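Local coordinates for levoglucosan dehydrogenase (Pseudarthrobacter phenanthrenivorans, PDB 6A3F), which catalyses the oxidation of levoglucosan to 3-dehydrolevoglucosan with NAD(+) as the hydride acceptor, at residues D184-P189 with W195-S200; F151-T156 with R291-T296; L193-R196 with I201-S204; K124-T129 with P378-G383; H213-A218 with G223-V228. All coordinates share one frame; numbering follows the deposited sequence.

Overall arrangement
The five contacts run from buried packing to the nucleotide- and sugar-binding site. Contacts 2, 4 and 5 are buried and mainly apolar. Contact 2 joins the loop after the last Rossmann strand to the large mixed sheet, contact 4 joins another Rossmann loop to helix 380-399, and contact 5 ties helix 206-221 to strand 225-233 of that same sheet. The Arg154-Asp216 salt bridge connects contacts 2 and 5. Contacts 1 and 3 share Trp195 and Arg196, lie nearer the surface, with centres about 7 Å apart. Aromatic packing thus recurs throughout, whereas the sulfate ion is touched by contacts 1 and 3.

Contact 1 of 5, residues D184-P189 with W195-S200; sequences DWSADP and WRFQKS. With SO4 (sulfate ion), chain E.
Sulfate O2 is held by Arg196, the residue whose CD methylene also rests against Trp185 across the contact, with NH1 donating over 2.6 Å in a nearly straight bond (167°) and NH2 adding a weak one. A stronger bond from Arg196 NH2 reaches sulfate O1 at 2.9 Å, so the anion sits at the guanidinium edge. This is the loop region that follows strand 174-182 in the C-terminal domain of a Gfo/Idh/MocA dehydrogenase, and Arg196 binds both levoglucosan and NADH. The sulfate, probably from the crystallisation liquor, is consistent with an anion-accepting spot in the apo cleft. The chain of Arg196 is extended from CG to NE, and its CD meets Trp185 CH2 at 3.9 Å; the Trp185 ring and the guanidinium plane are at right angles. Residues 184-187 form a type I beta turn. Trp185, its CG held between the backbone N and the carbonyl carbon (chi1 60°), turns its six-membered ring to Phe197, the two planes 51° apart and the centroids 5.7 Å from each other. Arg239 makes a cation-pi contact with Phe197 and a hydrogen bond to Ser186 O. At the rim of the phenyl ring, near its plane, Ser186 CB approaches Phe197 CZ to 3.4 Å.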
# COMPACT_ATOMS: atom_id res chain seq x y z
N ASP B 184 -6.79 16.16 10.18
CA ASP B 184 -6.56 16.18 11.66
C ASP B 184 -5.91 17.47 12.11
O ASP B 184 -5.49 17.52 13.30
CB ASP B 184 -5.81 14.97 12.13
CG ASP B 184 -4.38 14.96 11.69
OD1 ASP B 184 -3.95 15.94 11.05
OD2 ASP B 184 -3.77 13.92 11.94
N TRP B 185 -5.85 18.50 11.26
CA TRP B 185 -5.01 19.66 11.65
C TRP B 185 -5.63 20.36 12.88
O TRP B 185 -4.90 21.00 13.61
CB TRP B 185 -4.82 20.67 10.52
CG TRP B 185 -6.09 21.25 9.99
CD1 TRP B 185 -6.85 20.78 8.95
CD2 TRP B 185 -6.71 22.47 10.42
NE1 TRP B 185 -7.94 21.57 8.77
CE2 TRP B 185 -7.90 22.60 9.66
CE3 TRP B 185 -6.45 23.39 11.44
CZ2 TRP B 185 -8.76 23.68 9.82
CZ3 TRP B 185 -7.31 24.46 11.61
CH2 TRP B 185 -8.44 24.60 10.80
N SER B 186 -6.94 20.28 13.06
CA SER B 186 -7.56 20.96 14.26
C SER B 186 -7.98 19.94 15.33
O SER B 186 -8.80 20.22 16.22
CB SER B 186 -8.72 21.83 13.83
OG SER B 186 -9.74 21.06 13.20
N ALA B 187 -7.43 18.73 15.30
CA ALA B 187 -7.95 17.68 16.17
C ALA B 187 -7.49 17.88 17.63
O ALA B 187 -7.96 17.19 18.50
CB ALA B 187 -7.51 16.33 15.68
N ASP B 188 -6.54 18.75 17.86
CA ASP B 188 -6.16 19.15 19.23
C ASP B 188 -7.09 20.32 19.69
O ASP B 188 -7.15 21.36 19.08
CB ASP B 188 -4.70 19.58 19.22
CG ASP B 188 -4.14 19.91 20.61
OD1 ASP B 188 -4.89 20.09 21.58
OD2 ASP B 188 -2.90 19.99 20.71
N PRO B 189 -7.80 20.14 20.81
CA PRO B 189 -8.70 21.20 21.34
C PRO B 189 -7.98 22.53 21.65
O PRO B 189 -8.65 23.59 21.70
CB PRO B 189 -9.28 20.59 22.62
CG PRO B 189 -9.03 19.12 22.50
CD PRO B 189 -7.74 18.99 21.71
N TRP B 195 -11.20 32.04 12.31
CA TRP B 195 -12.35 32.32 11.49
C TRP B 195 -12.97 31.03 10.93
O TRP B 195 -14.18 31.02 10.67
CB TRP B 195 -12.03 33.31 10.38
CG TRP B 195 -11.23 32.78 9.23
CD1 TRP B 195 -9.87 32.87 9.10
CD2 TRP B 195 -11.71 32.11 8.04
NE1 TRP B 195 -9.48 32.33 7.90
CE2 TRP B 195 -10.58 31.84 7.24
CE3 TRP B 195 -12.98 31.73 7.56
CZ2 TRP B 195 -10.67 31.19 6.00
CZ3 TRP B 195 -13.07 31.11 6.34
CH2 TRP B 195 -11.93 30.85 5.55
N ARG B 196 -12.14 30.01 10.69
CA ARG B 196 -12.66 28.75 10.12
C ARG B 196 -13.57 28.03 11.12
O ARG B 196 -14.28 27.09 10.73
CB ARG B 196 -11.51 27.79 9.72
CG ARG B 196 -10.66 28.27 8.56
CD ARG B 196 -9.64 27.24 8.12
NE ARG B 196 -9.02 27.66 6.88
CZ ARG B 196 -8.12 28.62 6.78
NH1 ARG B 196 -7.68 29.22 7.89
NH2 ARG B 196 -7.70 29.03 5.59
N PHE B 197 -13.61 28.47 12.40
CA PHE B 197 -14.50 27.87 13.37
C PHE B 197 -15.66 28.80 13.71
O PHE B 197 -16.37 28.52 14.67
CB PHE B 197 -13.72 27.44 14.62
CG PHE B 197 -12.69 26.39 14.33
CD1 PHE B 197 -13.06 25.06 14.16
CD2 PHE B 197 -11.36 26.73 14.12
CE1 PHE B 197 -12.13 24.10 13.83
CE2 PHE B 197 -10.43 25.77 13.74
CZ PHE B 197 -10.81 24.45 13.60
N GLN B 198 -15.93 29.80 12.87
CA GLN B 198 -16.93 30.83 13.25
C GLN B 198 -17.98 30.92 12.15
O GLN B 198 -17.68 31.40 11.08
CB GLN B 198 -16.24 32.18 13.44
CG GLN B 198 -15.25 32.16 14.58
CD GLN B 198 -14.84 33.54 15.02
OE1 GLN B 198 -13.97 34.19 14.40
NE2 GLN B 198 -15.41 33.98 16.12
N LYS B 199 -19.22 30.50 12.44
CA LYS B 199 -20.27 30.46 11.45
C LYS B 199 -20.47 31.84 10.80
O LYS B 199 -20.91 31.91 9.66
CB LYS B 199 -21.55 29.95 12.12
CG LYS B 199 -22.82 29.92 11.28
CD LYS B 199 -23.97 29.35 12.11
CE LYS B 199 -25.14 28.89 11.28
NZ LYS B 199 -25.77 30.04 10.58
N SER B 200 -20.24 32.91 11.55
CA SER B 200 -20.52 34.30 11.07
C SER B 200 -19.50 34.73 10.00
O SER B 200 -19.80 35.62 9.20
CB SER B 200 -20.58 35.29 12.24
OG SER B 200 -19.32 35.39 12.89
S SO4 E . -6.06 32.22 6.33
O1 SO4 E . -6.71 31.68 5.11
O2 SO4 E . -6.09 31.21 7.43
O3 SO4 E . -4.64 32.60 6.01
O4 SO4 E . -6.84 33.41 6.75

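Contact 2 of 5, residues F151-T156 with R291-T296; sequences FNYRRT and RNNYIT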
# COMPACT_ATOMS: atom_id res chain seq x y z
N PHE B 151 -11.87 25.01 -7.12
CA PHE B 151 -11.88 23.57 -6.77
C PHE B 151 -10.70 22.90 -7.52
O PHE B 151 -10.84 22.13 -8.50
CB PHE B 151 -13.25 22.94 -7.06
CG PHE B 151 -14.37 23.38 -6.16
CD1 PHE B 151 -14.24 23.29 -4.78
CD2 PHE B 151 -15.53 23.94 -6.69
CE1 PHE B 151 -15.27 23.70 -3.95
CE2 PHE B 151 -16.55 24.35 -5.86
CZ PHE B 151 -16.41 24.26 -4.49
N ASN B 152 -9.51 23.25 -7.09
CA ASN B 152 -8.28 22.98 -7.81
C ASN B 152 -8.00 21.46 -7.85
O ASN B 152 -7.31 20.99 -8.78
CB ASN B 152 -7.11 23.74 -7.20
CG ASN B 152 -6.85 23.30 -5.78
OD1 ASN B 152 -7.69 23.57 -4.93
ND2 ASN B 152 -5.76 22.55 -5.57
N TYR B 153 -8.51 20.70 -6.87
CA TYR B 153 -8.17 19.31 -6.76
C TYR B 153 -8.78 18.50 -7.90
O TYR B 153 -8.26 17.43 -8.22
CB TYR B 153 -8.57 18.70 -5.43
CG TYR B 153 -7.78 19.20 -4.25
CD1 TYR B 153 -6.43 18.94 -4.14
CD2 TYR B 153 -8.40 19.99 -3.28
CE1 TYR B 153 -5.71 19.40 -3.05
CE2 TYR B 153 -7.68 20.47 -2.20
CZ TYR B 153 -6.34 20.14 -2.06
OH TYR B 153 -5.61 20.57 -0.98
N ARG B 154 -9.81 19.01 -8.58
CA ARG B 154 -10.33 18.24 -9.72
C ARG B 154 -9.35 18.28 -10.91
O ARG B 154 -9.55 17.48 -11.84
CB ARG B 154 -11.73 18.70 -10.10
CG ARG B 154 -11.77 20.01 -10.88
CD ARG B 154 -12.83 20.11 -11.97
NE ARG B 154 -14.20 20.27 -11.46
CZ ARG B 154 -15.25 20.58 -12.23
NH1 ARG B 154 -15.09 20.77 -13.52
NH2 ARG B 154 -16.46 20.66 -11.71
N ARG B 155 -8.34 19.16 -10.90
CA ARG B 155 -7.36 19.24 -11.94
C ARG B 155 -6.08 18.48 -11.53
O ARG B 155 -5.06 18.62 -12.17
CB ARG B 155 -7.08 20.71 -12.31
CG ARG B 155 -8.14 21.26 -13.26
CD ARG B 155 -8.08 22.74 -13.53
NE ARG B 155 -8.85 23.06 -14.73
CZ ARG B 155 -10.17 23.24 -14.80
NH1 ARG B 155 -10.93 23.17 -13.73
NH2 ARG B 155 -10.70 23.52 -15.99
N THR B 156 -6.12 17.68 -10.46
CA THR B 156 -5.12 16.63 -10.28
C THR B 156 -5.20 15.70 -11.51
O THR B 156 -6.29 15.21 -11.83
CB THR B 156 -5.36 15.80 -9.01
OG1 THR B 156 -5.51 16.60 -7.83
CG2 THR B 156 -4.25 14.80 -8.76
N ARG B 291 -4.98 11.28 9.43
CA ARG B 291 -5.43 11.71 8.12
C ARG B 291 -5.03 13.18 7.97
O ARG B 291 -5.36 14.00 8.83
CB ARG B 291 -6.95 11.54 7.88
CG ARG B 291 -7.41 10.10 8.03
CD ARG B 291 -6.72 9.15 7.07
NE ARG B 291 -7.27 7.79 7.01
CZ ARG B 291 -6.70 6.78 6.36
NH1 ARG B 291 -5.50 6.91 5.81
NH2 ARG B 291 -7.37 5.63 6.25
N ASN B 292 -4.22 13.47 6.93
CA ASN B 292 -3.65 14.77 6.70
C ASN B 292 -4.43 15.56 5.64
O ASN B 292 -4.91 16.64 5.93
CB ASN B 292 -2.19 14.62 6.28
CG ASN B 292 -1.49 13.58 7.13
OD1 ASN B 292 -1.27 12.43 6.70
ND2 ASN B 292 -1.17 13.98 8.34
N ASN B 293 -4.47 15.06 4.39
CA ASN B 293 -5.11 15.71 3.31
C ASN B 293 -5.75 14.61 2.45
O ASN B 293 -5.49 14.48 1.27
CB ASN B 293 -4.18 16.63 2.52
CG ASN B 293 -4.93 17.73 1.80
OD1 ASN B 293 -5.80 18.39 2.39
ND2 ASN B 293 -4.64 17.94 0.52
N TYR B 294 -6.48 13.77 3.15
CA TYR B 294 -6.96 12.50 2.66
C TYR B 294 -8.27 12.71 1.90
O TYR B 294 -9.36 12.44 2.43
CB TYR B 294 -7.11 11.52 3.82
CG TYR B 294 -7.32 10.08 3.49
CD1 TYR B 294 -6.35 9.31 2.85
CD2 TYR B 294 -8.51 9.45 3.84
CE1 TYR B 294 -6.55 7.98 2.57
CE2 TYR B 294 -8.72 8.10 3.59
CZ TYR B 294 -7.74 7.36 2.96
OH TYR B 294 -8.02 6.06 2.71
N ILE B 295 -8.11 13.16 0.66
CA ILE B 295 -9.22 13.32 -0.28
C ILE B 295 -9.34 12.03 -1.08
O ILE B 295 -8.37 11.63 -1.75
CB ILE B 295 -9.03 14.49 -1.23
CG1 ILE B 295 -8.41 15.71 -0.54
CG2 ILE B 295 -10.35 14.78 -1.94
CD1 ILE B 295 -8.07 16.82 -1.47
N THR B 296 -10.46 11.34 -0.97
CA THR B 296 -10.61 10.02 -1.65
C THR B 296 -11.92 9.96 -2.42
O THR B 296 -12.92 10.68 -2.10
CB THR B 296 -10.58 8.86 -0.65
OG1 THR B 296 -11.81 8.84 0.08
CG2 THR B 296 -9.40 8.99 0.29
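Tyr153, a levoglucosan-binding residue in the 3-10 turn after the last Rossmann strand, packs on Ile295 and bonds Asn293 at the start of strand 294-301, in the large mixed sheet of the C-terminal alpha/beta domain. With CG anti to the carbonyl carbon (chi1 -69°), the phenol points across to both residues. The CD1 methyl of Ile295 lies over one face in a CH-pi contact, 3.5 Å from the ring centroid and only 4° off the ring normal. The extended outer torsion of Ile295 brings this methyl to the centre of the ring, while the two side chains cross at about a right angle. On the opposite face lies Asn152 ND2, 3.9 Å above the plane, and rings of His213 and Tyr310 meet the phenol edge-to-face. Asn293 comes from the opposite direction. Its OD1 is hydrogen-bonded to Tyr181 OH, which fixes which way the amide faces and presents ND2 to the phenol oxygen. Leu351 of a second subunit also packs on Tyr153. The Asn293 ND2 to Tyr153 OH bond is 3.2 Å long with an N-H...O angle of 162°, its acceptor close to the amide plane.

Contact 3 of 5, residues L193-R196 with I201-S204; sequences LSWR and IAGS. With SO4 (sulfate ion), chain E.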
# COMPACT_ATOMS: atom_id res chain seq x y z
N LEU B 193 -9.27 29.21 18.21
CA LEU B 193 -10.51 29.60 17.56
C LEU B 193 -10.17 30.65 16.50
O LEU B 193 -9.81 31.76 16.84
CB LEU B 193 -11.46 30.18 18.62
CG LEU B 193 -12.91 30.37 18.20
CD1 LEU B 193 -13.62 29.03 18.02
CD2 LEU B 193 -13.68 31.20 19.24
N SER B 194 -10.19 30.25 15.23
CA SER B 194 -9.94 31.11 14.14
C SER B 194 -11.25 31.27 13.38
O SER B 194 -12.29 30.66 13.77
CB SER B 194 -8.85 30.56 13.26
OG SER B 194 -9.29 29.38 12.60
N TRP B 195 -11.20 32.04 12.31
CA TRP B 195 -12.35 32.32 11.49
C TRP B 195 -12.97 31.03 10.93
O TRP B 195 -14.18 31.02 10.67
CB TRP B 195 -12.03 33.31 10.38
CG TRP B 195 -11.23 32.78 9.23
CD1 TRP B 195 -9.87 32.87 9.10
CD2 TRP B 195 -11.71 32.11 8.04
NE1 TRP B 195 -9.48 32.33 7.90
CE2 TRP B 195 -10.58 31.84 7.24
CE3 TRP B 195 -12.98 31.73 7.56
CZ2 TRP B 195 -10.67 31.19 6.00
CZ3 TRP B 195 -13.07 31.11 6.34
CH2 TRP B 195 -11.93 30.85 5.55
N ARG B 196 -12.14 30.01 10.69
CA ARG B 196 -12.66 28.75 10.12
C ARG B 196 -13.57 28.03 11.12
O ARG B 196 -14.28 27.09 10.73
CB ARG B 196 -11.51 27.79 9.72
CG ARG B 196 -10.66 28.27 8.56
CD ARG B 196 -9.64 27.24 8.12
NE ARG B 196 -9.02 27.66 6.88
CZ ARG B 196 -8.12 28.62 6.78
NH1 ARG B 196 -7.68 29.22 7.89
NH2 ARG B 196 -7.70 29.03 5.59
N ILE B 201 -18.34 34.07 9.92
CA ILE B 201 -17.31 34.37 8.88
C ILE B 201 -17.28 33.26 7.83
O ILE B 201 -17.43 33.50 6.63
CB ILE B 201 -15.95 34.58 9.57
CG1 ILE B 201 -16.07 35.61 10.70
CG2 ILE B 201 -14.88 34.99 8.57
CD1 ILE B 201 -16.53 36.97 10.19
N ALA B 202 -17.12 32.03 8.28
CA ALA B 202 -16.96 30.87 7.36
C ALA B 202 -18.31 30.37 6.83
O ALA B 202 -18.40 29.86 5.70
CB ALA B 202 -16.23 29.77 8.10
N GLY B 203 -19.37 30.46 7.63
CA GLY B 203 -20.68 29.95 7.17
C GLY B 203 -20.92 28.52 7.65
O GLY B 203 -22.00 28.20 8.16
N SER B 204 -19.90 27.68 7.47
CA SER B 204 -19.87 26.30 7.98
C SER B 204 -18.42 25.90 8.22
O SER B 204 -17.55 26.68 7.95
CB SER B 204 -20.56 25.34 7.01
OG SER B 204 -19.86 25.29 5.76
S SO4 E . -6.06 32.22 6.33
O1 SO4 E . -6.71 31.68 5.11
O2 SO4 E . -6.09 31.21 7.43
O3 SO4 E . -4.64 32.60 6.01
O4 SO4 E . -6.84 33.41 6.75
O HOH W 1 -14.55 26.54 7.95
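The Trp195 indole meets Ile201 and Ala202 obliquely, while one of its faces is covered by Arg196 CG, 3.8 Å above the plane and over its centre. In turn, Trp195 CZ2 lies 3.6 Å above one face of the Arg196 guanidinium, so the two neighbouring side chains fold onto each other. At the pyrrole edge, near the ring plane, Trp195 NE1 donates to sulfate O4 over 3.1 Å, bent at 146°. The sulfate, probably from the crystallisation liquor, thus lies among residues that bind NADH and levoglucosan. Trp195 CG stands between the backbone N and the carbonyl carbon (chi1 74°), and this brings its six-membered ring beside the short helix. There Trp195 CE3 lies 3.8 Å from Ala202 CB, and the Trp195 CB methylene touches Ile201 CG2 at 3.8 Å. Ala202 CB also lies 3.5 Å from Trp195 O. Farther along, a water lies 2.8 Å from Arg196 O and can donate to it or to Ser204 O. Gly203, with positive phi, turns the chain out of the helix there. Ala202 O accepts from Asn103 ND2, another NADH ligand, so the 3-10 turn at 195-196 and the short, weakly bonded helix 199-202 sit against a Rossmann-domain loop, just ahead of helix 206-221.

Contact 4 of 5, residues K124-T129 with P378-G383; sequences KPLART and PSFADG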
# COMPACT_ATOMS: atom_id res chain seq x y z
N LYS B 124 -12.89 28.86 -2.86
CA LYS B 124 -14.07 28.20 -2.36
C LYS B 124 -14.18 28.32 -0.84
O LYS B 124 -13.20 28.71 -0.18
CB LYS B 124 -14.04 26.73 -2.78
CG LYS B 124 -12.68 26.03 -2.73
CD LYS B 124 -11.97 26.01 -1.40
CE LYS B 124 -12.72 25.32 -0.29
NZ LYS B 124 -12.00 25.41 1.00
N PRO B 125 -15.36 28.01 -0.24
CA PRO B 125 -16.65 27.94 -0.93
C PRO B 125 -16.98 29.29 -1.60
O PRO B 125 -16.37 30.31 -1.29
CB PRO B 125 -17.61 27.56 0.19
CG PRO B 125 -17.02 28.21 1.42
CD PRO B 125 -15.53 28.08 1.22
N LEU B 126 -17.94 29.33 -2.50
CA LEU B 126 -18.05 30.54 -3.27
C LEU B 126 -18.37 31.71 -2.32
O LEU B 126 -17.80 32.78 -2.40
CB LEU B 126 -19.13 30.36 -4.33
CG LEU B 126 -19.18 31.50 -5.35
CD1 LEU B 126 -17.91 31.54 -6.18
CD2 LEU B 126 -20.40 31.37 -6.26
N ALA B 127 -19.26 31.46 -1.39
CA ALA B 127 -19.56 32.42 -0.35
C ALA B 127 -19.95 31.70 0.95
O ALA B 127 -20.04 30.46 1.00
CB ALA B 127 -20.67 33.33 -0.87
N ARG B 128 -20.27 32.52 1.96
CA ARG B 128 -20.65 32.17 3.35
C ARG B 128 -22.00 31.44 3.34
O ARG B 128 -22.21 30.53 4.11
CB ARG B 128 -20.69 33.48 4.14
CG ARG B 128 -20.39 33.43 5.63
CD ARG B 128 -20.53 34.80 6.29
NE ARG B 128 -21.41 35.73 5.57
CZ ARG B 128 -21.02 36.87 4.98
NH1 ARG B 128 -21.72 37.41 4.00
NH2 ARG B 128 -19.94 37.49 5.38
N THR B 129 -22.90 31.81 2.42
CA THR B 129 -24.26 31.28 2.34
C THR B 129 -24.70 31.03 0.89
O THR B 129 -24.14 31.59 -0.06
CB THR B 129 -25.32 32.26 2.88
OG1 THR B 129 -26.32 32.28 1.86
CG2 THR B 129 -24.86 33.68 3.12
N PRO B 378 -14.71 24.40 -13.08
CA PRO B 378 -15.97 24.93 -12.52
C PRO B 378 -16.06 26.47 -12.45
O PRO B 378 -15.11 27.16 -12.03
CB PRO B 378 -15.98 24.33 -11.11
CG PRO B 378 -14.49 24.31 -10.73
CD PRO B 378 -13.73 24.17 -12.02
N SER B 379 -17.24 26.96 -12.84
CA SER B 379 -17.54 28.39 -12.86
C SER B 379 -18.28 28.79 -11.58
O SER B 379 -18.50 28.01 -10.65
CB SER B 379 -18.36 28.73 -14.08
OG SER B 379 -19.72 28.36 -13.87
N PHE B 380 -18.72 30.05 -11.52
CA PHE B 380 -19.61 30.48 -10.46
C PHE B 380 -20.95 29.72 -10.50
O PHE B 380 -21.57 29.58 -9.46
CB PHE B 380 -19.86 31.99 -10.51
CG PHE B 380 -18.78 32.87 -9.93
CD1 PHE B 380 -17.47 32.42 -9.79
CD2 PHE B 380 -19.06 34.21 -9.64
CE1 PHE B 380 -16.48 33.26 -9.34
CE2 PHE B 380 -18.07 35.05 -9.19
CZ PHE B 380 -16.78 34.57 -9.03
N ALA B 381 -21.39 29.22 -11.66
CA ALA B 381 -22.55 28.35 -11.71
C ALA B 381 -22.31 27.12 -10.83
O ALA B 381 -23.16 26.74 -10.06
CB ALA B 381 -22.88 27.91 -13.12
N ASP B 382 -21.12 26.50 -11.01
CA ASP B 382 -20.74 25.32 -10.23
C ASP B 382 -20.61 25.68 -8.74
O ASP B 382 -21.00 24.89 -7.86
CB ASP B 382 -19.44 24.71 -10.80
CG ASP B 382 -19.59 24.28 -12.26
OD1 ASP B 382 -20.15 23.16 -12.52
OD2 ASP B 382 -19.20 25.08 -13.16
N GLY B 383 -20.02 26.85 -8.46
CA GLY B 383 -19.84 27.32 -7.10
C GLY B 383 -21.16 27.51 -6.39
O GLY B 383 -21.35 27.10 -5.25
O HOH W 2 -19.35 26.94 -3.17
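The loop after Rossmann strand 119-122 carries the Glu-Lys-Pro signature of the Gfo/Idh/MocA family, with a cis peptide before Pro125, and its next residue, Leu126, packs against the first turn of helix 380-399. Leu126 CD1 sits over one face of the Phe380 ring, 4.0 Å from the centroid and displaced toward the rim, in a CH-pi contact. With CG swung opposite the backbone N (chi1 -171°), the isobutyl group forks: while CD1 takes the ring, Leu126 CD2 lies against the helix backbone, 3.9 Å from Gly383 C, where the absence of a side chain permits the close approach. Beside this apolar contact a water accepts from Leu126 N and donates to Gly383 O, each 2.9 Å away, and so meets the polar needs of two buried backbone groups. Lys124, which binds levoglucosan and NADH, lies two residues upstream and is paired with Asp209. Across the junction the helix start is capped by Ser379 and Asp382: Ala381 N donates to Ser379 OG at 2.9 Å, and Ser379 N to Asp382 OD2 at 2.7 Å, met on the anti side of the carboxylate. Ser379 and Asp382 thereby form a capping box at the helix N-terminus.

Contact 5 of 5, residues H213-A218 with G223-V228; sequences HVIDMA and GEFSAV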
# COMPACT_ATOMS: atom_id res chain seq x y z
N HIS B 213 -14.91 20.37 -1.73
CA HIS B 213 -13.94 19.80 -2.70
C HIS B 213 -14.44 18.44 -3.21
O HIS B 213 -14.36 18.11 -4.42
CB HIS B 213 -12.55 19.69 -2.06
CG HIS B 213 -11.82 20.97 -1.88
ND1 HIS B 213 -11.51 21.75 -2.93
CD2 HIS B 213 -11.27 21.55 -0.77
CE1 HIS B 213 -10.83 22.81 -2.48
NE2 HIS B 213 -10.66 22.71 -1.16
N VAL B 214 -14.95 17.64 -2.29
CA VAL B 214 -15.45 16.30 -2.61
C VAL B 214 -16.74 16.40 -3.41
O VAL B 214 -16.96 15.62 -4.34
CB VAL B 214 -15.63 15.42 -1.36
CG1 VAL B 214 -16.13 14.01 -1.71
CG2 VAL B 214 -14.31 15.35 -0.61
N ILE B 215 -17.63 17.32 -3.02
CA ILE B 215 -18.89 17.53 -3.75
C ILE B 215 -18.61 17.95 -5.19
O ILE B 215 -19.24 17.40 -6.11
CB ILE B 215 -19.78 18.56 -3.00
CG1 ILE B 215 -20.24 17.95 -1.67
CG2 ILE B 215 -20.95 19.01 -3.84
CD1 ILE B 215 -20.80 18.97 -0.73
N ASP B 216 -17.60 18.81 -5.41
CA ASP B 216 -17.21 19.22 -6.75
C ASP B 216 -16.78 18.00 -7.56
O ASP B 216 -17.22 17.80 -8.74
CB ASP B 216 -16.12 20.30 -6.80
CG ASP B 216 -15.66 20.58 -8.22
OD1 ASP B 216 -16.42 21.24 -8.99
OD2 ASP B 216 -14.59 20.06 -8.63
N MET B 217 -15.98 17.13 -6.92
CA MET B 217 -15.59 15.87 -7.60
C MET B 217 -16.79 14.99 -7.93
O MET B 217 -16.78 14.39 -8.98
CB MET B 217 -14.60 15.05 -6.76
CG MET B 217 -13.26 15.65 -6.77
SD MET B 217 -11.99 14.62 -5.91
CE MET B 217 -10.71 15.87 -5.83
N ALA B 218 -17.76 14.87 -7.04
CA ALA B 218 -18.96 14.07 -7.30
C ALA B 218 -19.72 14.64 -8.50
O ALA B 218 -20.18 13.89 -9.35
CB ALA B 218 -19.81 13.99 -6.09
N GLY B 223 -22.33 13.35 -11.56
CA GLY B 223 -23.40 14.23 -12.08
C GLY B 223 -24.06 15.03 -10.95
O GLY B 223 -23.53 15.10 -9.81
N GLU B 224 -25.24 15.60 -11.25
CA GLU B 224 -25.88 16.48 -10.31
C GLU B 224 -26.52 15.67 -9.19
O GLU B 224 -26.93 14.54 -9.35
CB GLU B 224 -26.96 17.32 -11.01
CG GLU B 224 -26.44 18.24 -12.09
CD GLU B 224 -25.65 19.46 -11.61
OE1 GLU B 224 -25.33 19.56 -10.39
OE2 GLU B 224 -25.28 20.28 -12.49
N PHE B 225 -26.70 16.34 -8.07
CA PHE B 225 -27.34 15.79 -6.94
C PHE B 225 -28.86 16.00 -7.02
O PHE B 225 -29.33 17.09 -7.33
CB PHE B 225 -26.85 16.50 -5.67
CG PHE B 225 -25.45 16.17 -5.18
CD1 PHE B 225 -24.42 15.94 -6.08
CD2 PHE B 225 -25.18 16.09 -3.83
CE1 PHE B 225 -23.12 15.70 -5.62
CE2 PHE B 225 -23.89 15.82 -3.38
CZ PHE B 225 -22.86 15.65 -4.28
N SER B 226 -29.60 14.99 -6.60
CA SER B 226 -31.08 15.07 -6.53
C SER B 226 -31.55 15.40 -5.11
O SER B 226 -32.42 16.25 -4.87
CB SER B 226 -31.69 13.80 -7.01
OG SER B 226 -33.10 13.91 -6.94
N ALA B 227 -31.02 14.67 -4.14
CA ALA B 227 -31.39 14.86 -2.75
C ALA B 227 -30.24 14.42 -1.83
O ALA B 227 -29.44 13.59 -2.19
CB ALA B 227 -32.67 14.13 -2.41
N VAL B 228 -30.24 14.96 -0.61
CA VAL B 228 -29.27 14.60 0.43
C VAL B 228 -29.95 14.29 1.77
O VAL B 228 -31.07 14.73 2.08
CB VAL B 228 -28.25 15.74 0.59
CG1 VAL B 228 -27.43 15.98 -0.66
CG2 VAL B 228 -28.97 17.04 1.03
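Ala218 O accepts from Gly223 N, five residues on, at 3.1 Å and 161°, a bond in the carbonyl plane that closes the end of helix 206-221 as the chain leaves it. Gly223 has positive phi (147°), a backbone angle suited to glycine, and from it the chain turns directly into strand 225-233. Two residues later Phe225 brings its ring back onto the helix. Its CG stands anti to the carbonyl carbon (chi1 -74°), which directs the phenyl group at the helix face formed by Ile215 and Ala218, one turn apart. The Ala218 methyl comes to the ring edge, near its plane, with CB 3.8 Å from Phe225 CE1. Ile215 approaches obliquely instead: its CG2 branch reaches Phe225 CZ at 3.9 Å, the two side chains crossing at about a right angle. Phe274 of the adjoining strand meets the same phenyl ring edge-to-face, and Ile389 of helix 380-399 packs on Ile215, so the cluster joins helix, sheet and a second helix. Just beyond, Ser226 and Ala227 both face Arg273 in a classic beta bulge. One backbone bond crosses at the helix end, while the attachment of helix to sheet through side chains is apolar and rests on the methyls of Ala218 and Ile215 against the Phe225 ring.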